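Local coordinates for catabolite control protein A (Lactococcus lactis, PDB 2O20) that probably acts as a global transcriptional regulator of carbon catabolite repression and activation, binding DNA through a LacI-type helix-turn-helix domain, at residues V160-K174 with T288-A301. The protein carries 1 engineered substitution. Sequence-based numbering, arbitrary orientation.
Sequences VNIDYHLAAYQSTKK and TSVNQPLYDLGAVA
Buried apolar packing, with one water bridging the segments beside it, joins residues 160-174 to 288-301 where two chain crossings run side by side between the N- and C-terminal subdomains. Ile-162 lies across Gln-292 at about a right angle: its CD1 meets Gln-292 CG at 3.8 Å, while its CG2 comes 3.7 Å from Pro-293 CD. A chi1 of 69° sets CG1 between the backbone N and carbonyl carbon and turns CG2 to the proline; with chi2 near anti (150°), CD1 reaches Gln-292 and, farther off, Val-290 CG1. Each segment passes from one subdomain to the other, strand 159-161 into helix 164-177 and strand 289-291 into helix 294-309, so the pair forms part of the hinge of the periplasmic-binding-protein-like fold shared by LacI-family regulators. Replacing Ile-162 with an alanine would probably open a gap between the two crossings, leaving Gln-292 CG and Pro-293 CD without their apolar cover. The water accepts from Ile-162 N and donates to Tyr-164 OH and Gln-292 OE1, tying the crossings together without a direct hydrogen bond. The tyrosine hydroxyl in turn donates to Asn-161 OD1 at 2.8 Å, lying in the amide carbonyl's plane and using a lone pair, and Gln-292 NE2 is held by Gly-274 O. Toward the C-terminal subdomain, Val-290 CG2 sits 4.1 Å from Ala-167 CB and 3.4 Å from Ser-171 OG, whose hydroxyl bonds back to Ala-167 O. At the other end, Val-160 rests against one face of helix 294-309, CG1 touching Leu-297 CD2 (3.8 Å) and Val-300 CG1, CG2 lying 3.9 Å from Ala-301 CB.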
loop_
_atom_site.group_PDB
_atom_site.type_symbol
_atom_site.label_atom_id
_atom_site.label_comp_id
_atom_site.label_asym_id
_atom_site.label_seq_id
_atom_site.Cartn_x
_atom_site.Cartn_y
_atom_site.Cartn_z
ATOM N N VAL D 160 -12.958 -15.767 -8.420
ATOM C CA VAL D 160 -11.597 -16.285 -8.312
ATOM C C VAL D 160 -11.097 -16.072 -6.870
ATOM O O VAL D 160 -11.087 -14.940 -6.365
ATOM C CB VAL D 160 -10.654 -15.612 -9.310
ATOM C CG1 VAL D 160 -9.266 -16.331 -9.321
ATOM C CG2 VAL D 160 -11.275 -15.620 -10.689
ATOM N N ASN D 161 -10.645 -17.167 -6.244
ATOM C CA ASN D 161 -10.292 -17.192 -4.833
ATOM C C ASN D 161 -9.218 -18.255 -4.599
ATOM O O ASN D 161 -8.958 -19.066 -5.489
ATOM C CB ASN D 161 -11.529 -17.532 -3.961
ATOM C CG ASN D 161 -12.573 -16.439 -3.944
ATOM O OD1 ASN D 161 -12.510 -15.485 -3.149
ATOM N ND2 ASN D 161 -13.569 -16.580 -4.796
ATOM N N ILE D 162 -8.616 -18.250 -3.408
ATOM C CA ILE D 162 -7.936 -19.442 -2.854
ATOM C C ILE D 162 -8.959 -20.325 -2.139
ATOM O O ILE D 162 -10.137 -19.959 -2.044
ATOM C CB ILE D 162 -6.679 -19.115 -1.940
ATOM C CG1 ILE D 162 -7.052 -18.450 -0.611
ATOM C CG2 ILE D 162 -5.637 -18.316 -2.713
ATOM C CD1 ILE D 162 -6.102 -18.776 0.514
ATOM N N ASP D 163 -8.518 -21.505 -1.697
ATOM C CA ASP D 163 -9.295 -22.432 -0.868
ATOM C C ASP D 163 -9.120 -21.975 0.604
ATOM O O ASP D 163 -8.155 -22.321 1.272
ATOM C CB ASP D 163 -8.824 -23.891 -1.109
ATOM C CG ASP D 163 -9.617 -24.911 -0.321
ATOM O OD1 ASP D 163 -10.361 -24.523 0.590
ATOM O OD2 ASP D 163 -9.514 -26.130 -0.619
ATOM N N TYR D 164 -10.052 -21.152 1.081
ATOM C CA TYR D 164 -9.944 -20.584 2.454
ATOM C C TYR D 164 -10.045 -21.636 3.577
ATOM O O TYR D 164 -9.432 -21.500 4.662
ATOM C CB TYR D 164 -11.007 -19.509 2.661
ATOM C CG TYR D 164 -10.939 -18.373 1.658
ATOM C CD1 TYR D 164 -9.898 -17.442 1.694
ATOM C CD2 TYR D 164 -11.911 -18.217 0.692
ATOM C CE1 TYR D 164 -9.832 -16.411 0.794
ATOM C CE2 TYR D 164 -11.845 -17.163 -0.233
ATOM C CZ TYR D 164 -10.806 -16.265 -0.164
ATOM O OH TYR D 164 -10.720 -15.215 -1.068
ATOM N N HIS D 165 -10.834 -22.668 3.325
ATOM C CA HIS D 165 -10.981 -23.793 4.253
ATOM C C HIS D 165 -9.621 -24.472 4.495
ATOM O O HIS D 165 -9.143 -24.586 5.625
ATOM C CB HIS D 165 -11.991 -24.779 3.677
ATOM C CG HIS D 165 -12.114 -26.045 4.458
ATOM N ND1 HIS D 165 -11.227 -27.094 4.320
ATOM C CD2 HIS D 165 -13.025 -26.445 5.365
ATOM C CE1 HIS D 165 -11.586 -28.082 5.119
ATOM N NE2 HIS D 165 -12.681 -27.718 5.757
ATOM N N LEU D 166 -8.978 -24.861 3.415
ATOM C CA LEU D 166 -7.684 -25.533 3.499
ATOM C C LEU D 166 -6.613 -24.629 4.134
ATOM O O LEU D 166 -5.837 -25.090 4.985
ATOM C CB LEU D 166 -7.264 -26.053 2.102
ATOM C CG LEU D 166 -5.914 -26.753 1.970
ATOM C CD1 LEU D 166 -5.912 -28.039 2.785
ATOM C CD2 LEU D 166 -5.624 -27.023 0.505
ATOM N N ALA D 167 -6.544 -23.367 3.720
ATOM C CA ALA D 167 -5.600 -22.412 4.326
ATOM C C ALA D 167 -5.813 -22.249 5.839
ATOM O O ALA D 167 -4.855 -22.230 6.602
ATOM C CB ALA D 167 -5.677 -21.053 3.607
ATOM N N ALA D 168 -7.067 -22.137 6.263
ATOM C CA ALA D 168 -7.410 -22.005 7.690
ATOM C C ALA D 168 -7.101 -23.312 8.465
ATOM O O ALA D 168 -6.616 -23.257 9.593
ATOM C CB ALA D 168 -8.881 -21.592 7.857
ATOM N N TYR D 169 -7.349 -24.473 7.853
ATOM C CA TYR D 169 -6.968 -25.772 8.425
ATOM C C TYR D 169 -5.448 -25.897 8.606
ATOM O O TYR D 169 -5.003 -26.206 9.701
ATOM C CB TYR D 169 -7.503 -26.941 7.558
ATOM C CG TYR D 169 -7.041 -28.311 8.012
ATOM C CD1 TYR D 169 -7.679 -28.975 9.064
ATOM C CD2 TYR D 169 -5.961 -28.943 7.387
ATOM C CE1 TYR D 169 -7.257 -30.240 9.477
ATOM C CE2 TYR D 169 -5.538 -30.205 7.769
ATOM C CZ TYR D 169 -6.180 -30.849 8.830
ATOM O OH TYR D 169 -5.750 -32.098 9.213
ATOM N N GLN D 170 -4.669 -25.626 7.551
ATOM C CA GLN D 170 -3.194 -25.740 7.602
ATOM C C GLN D 170 -2.586 -24.724 8.608
ATOM O O GLN D 170 -1.658 -25.047 9.332
ATOM C CB GLN D 170 -2.572 -25.504 6.229
ATOM C CG GLN D 170 -2.807 -26.624 5.221
ATOM C CD GLN D 170 -2.542 -26.183 3.798
ATOM O OE1 GLN D 170 -2.354 -24.997 3.528
ATOM N NE2 GLN D 170 -2.545 -27.146 2.869
ATOM N N SER D 171 -3.131 -23.506 8.650
ATOM C CA SER D 171 -2.671 -22.483 9.587
ATOM C C SER D 171 -2.889 -22.904 11.053
ATOM O O SER D 171 -1.978 -22.790 11.919
ATOM C CB SER D 171 -3.401 -21.141 9.311
ATOM O OG SER D 171 -3.072 -20.650 8.044
ATOM N N THR D 172 -4.105 -23.355 11.346
ATOM C CA THR D 172 -4.459 -23.798 12.701
ATOM C C THR D 172 -3.596 -25.008 13.112
ATOM O O THR D 172 -3.043 -25.021 14.202
ATOM C CB THR D 172 -5.962 -24.107 12.804
ATOM O OG1 THR D 172 -6.710 -22.966 12.344
ATOM C CG2 THR D 172 -6.370 -24.502 14.243
ATOM N N LYS D 173 -3.446 -25.996 12.218
ATOM C CA LYS D 173 -2.615 -27.169 12.492
ATOM C C LYS D 173 -1.149 -26.836 12.767
ATOM O O LYS D 173 -0.516 -27.450 13.604
ATOM C CB LYS D 173 -2.711 -28.164 11.307
ATOM C CG LYS D 173 -2.220 -29.544 11.593
ATOM C CD LYS D 173 -2.460 -30.476 10.370
ATOM C CE LYS D 173 -2.169 -31.916 10.698
ATOM N NZ LYS D 173 -2.596 -32.775 9.562
ATOM N N LYS D 174 -0.607 -25.845 12.066
ATOM C CA LYS D 174 0.745 -25.393 12.316
ATOM C C LYS D 174 0.924 -24.891 13.761
ATOM O O LYS D 174 1.941 -25.153 14.400
ATOM C CB LYS D 174 1.097 -24.286 11.315
ATOM C CG LYS D 174 2.502 -23.772 11.432
ATOM C CD LYS D 174 2.902 -22.945 10.219
ATOM C CE LYS D 174 4.181 -22.229 10.469
ATOM N NZ LYS D 174 5.334 -23.163 10.484
ATOM N N THR D 288 4.920 -14.566 9.678
ATOM C CA THR D 288 4.448 -15.800 9.041
ATOM C C THR D 288 3.061 -15.601 8.401
ATOM O O THR D 288 2.175 -14.991 8.989
ATOM C CB THR D 288 4.413 -16.974 10.070
ATOM O OG1 THR D 288 5.739 -17.252 10.512
ATOM C CG2 THR D 288 3.839 -18.254 9.469
ATOM N N SER D 289 2.869 -16.118 7.192
ATOM C CA SER D 289 1.605 -15.864 6.472
ATOM C C SER D 289 1.275 -16.960 5.450
ATOM O O SER D 289 2.164 -17.502 4.809
ATOM C CB SER D 289 1.679 -14.501 5.738
ATOM O OG SER D 289 0.411 -14.020 5.367
ATOM N N VAL D 290 -0.015 -17.238 5.286
ATOM C CA VAL D 290 -0.521 -17.803 4.039
ATOM C C VAL D 290 -0.148 -16.833 2.899
ATOM O O VAL D 290 -0.392 -15.611 2.990
ATOM C CB VAL D 290 -2.071 -17.993 4.095
ATOM C CG1 VAL D 290 -2.673 -18.324 2.721
ATOM C CG2 VAL D 290 -2.442 -19.039 5.145
ATOM N N ASN D 291 0.485 -17.365 1.848
ATOM C CA ASN D 291 0.755 -16.612 0.623
ATOM C C ASN D 291 -0.362 -16.856 -0.411
ATOM O O ASN D 291 -0.507 -17.982 -0.929
ATOM C CB ASN D 291 2.116 -17.007 0.035
ATOM C CG ASN D 291 2.537 -16.115 -1.142
ATOM O OD1 ASN D 291 2.757 -14.917 -0.989
ATOM N ND2 ASN D 291 2.656 -16.709 -2.318
ATOM N N GLN D 292 -1.148 -15.819 -0.691
ATOM C CA GLN D 292 -2.116 -15.858 -1.783
ATOM C C GLN D 292 -1.450 -15.272 -3.018
ATOM O O GLN D 292 -0.674 -14.302 -2.915
ATOM C CB GLN D 292 -3.372 -15.062 -1.449
ATOM C CG GLN D 292 -4.145 -15.582 -0.224
ATOM C CD GLN D 292 -5.479 -14.845 -0.055
ATOM O OE1 GLN D 292 -6.087 -14.447 -1.032
ATOM N NE2 GLN D 292 -5.913 -14.647 1.181
ATOM N N PRO D 293 -1.742 -15.847 -4.197
ATOM C CA PRO D 293 -1.161 -15.375 -5.463
ATOM C C PRO D 293 -1.946 -14.170 -5.989
ATOM O O PRO D 293 -2.715 -14.268 -6.946
ATOM C CB PRO D 293 -1.259 -16.618 -6.348
ATOM C CG PRO D 293 -2.582 -17.212 -5.908
ATOM C CD PRO D 293 -2.637 -17.002 -4.414
ATOM N N LEU D 294 -1.734 -13.015 -5.348
ATOM C CA LEU D 294 -2.584 -11.843 -5.557
ATOM C C LEU D 294 -2.601 -11.305 -7.006
ATOM O O LEU D 294 -3.658 -11.032 -7.552
ATOM C CB LEU D 294 -2.170 -10.746 -4.597
ATOM C CG LEU D 294 -2.331 -11.011 -3.073
ATOM C CD1 LEU D 294 -1.967 -9.740 -2.355
ATOM C CD2 LEU D 294 -3.717 -11.446 -2.706
ATOM N N TYR D 295 -1.437 -11.130 -7.612
ATOM C CA TYR D 295 -1.392 -10.744 -9.019
ATOM C C TYR D 295 -2.176 -11.722 -9.909
ATOM O O TYR D 295 -2.943 -11.314 -10.762
ATOM C CB TYR D 295 0.058 -10.667 -9.491
ATOM C CG TYR D 295 0.211 -10.252 -10.944
ATOM C CD1 TYR D 295 0.331 -8.917 -11.281
ATOM C CD2 TYR D 295 0.245 -11.192 -11.966
ATOM C CE1 TYR D 295 0.484 -8.525 -12.605
ATOM C CE2 TYR D 295 0.390 -10.808 -13.300
ATOM C CZ TYR D 295 0.503 -9.462 -13.606
ATOM O OH TYR D 295 0.656 -9.059 -14.918
ATOM N N ASP D 296 -1.997 -13.011 -9.672
ATOM C CA ASP D 296 -2.678 -14.056 -10.455
ATOM C C ASP D 296 -4.187 -14.089 -10.248
ATOM O O ASP D 296 -4.939 -14.411 -11.155
ATOM C CB ASP D 296 -2.082 -15.415 -10.104
ATOM C CG ASP D 296 -0.664 -15.589 -10.627
ATOM O OD1 ASP D 296 -0.294 -14.899 -11.614
ATOM O OD2 ASP D 296 0.058 -16.455 -10.091
ATOM N N LEU D 297 -4.640 -13.767 -9.040
ATOM C CA LEU D 297 -6.065 -13.675 -8.789
ATOM C C LEU D 297 -6.723 -12.651 -9.703
ATOM O O LEU D 297 -7.782 -12.928 -10.274
ATOM C CB LEU D 297 -6.339 -13.309 -7.302
ATOM C CG LEU D 297 -6.089 -14.341 -6.209
ATOM C CD1 LEU D 297 -6.176 -13.699 -4.856
ATOM C CD2 LEU D 297 -7.091 -15.501 -6.288
ATOM N N GLY D 298 -6.104 -11.464 -9.815
ATOM C CA GLY D 298 -6.524 -10.397 -10.750
ATOM C C GLY D 298 -6.400 -10.777 -12.242
ATOM O O GLY D 298 -7.329 -10.560 -13.027
ATOM N N ALA D 299 -5.247 -11.315 -12.633
ATOM C CA ALA D 299 -5.015 -11.717 -14.025
ATOM C C ALA D 299 -6.002 -12.798 -14.453
ATOM O O ALA D 299 -6.614 -12.715 -15.533
ATOM C CB ALA D 299 -3.581 -12.181 -14.216
ATOM N N VAL D 300 -6.178 -13.809 -13.605
ATOM C CA VAL D 300 -7.085 -14.923 -13.903
ATOM C C VAL D 300 -8.517 -14.411 -14.018
ATOM O O VAL D 300 -9.249 -14.818 -14.924
ATOM C CB VAL D 300 -6.938 -16.093 -12.858
ATOM C CG1 VAL D 300 -8.057 -17.091 -12.984
ATOM C CG2 VAL D 300 -5.597 -16.789 -13.055
ATOM N N ALA D 301 -8.902 -13.499 -13.118
ATOM C CA ALA D 301 -10.225 -12.893 -13.152
ATOM C C ALA D 301 -10.451 -12.097 -14.425
ATOM O O ALA D 301 -11.536 -12.150 -15.028
ATOM C CB ALA D 301 -10.413 -11.991 -11.962
HETATM O O HOH W 1 -8.516 -15.452 -2.410
#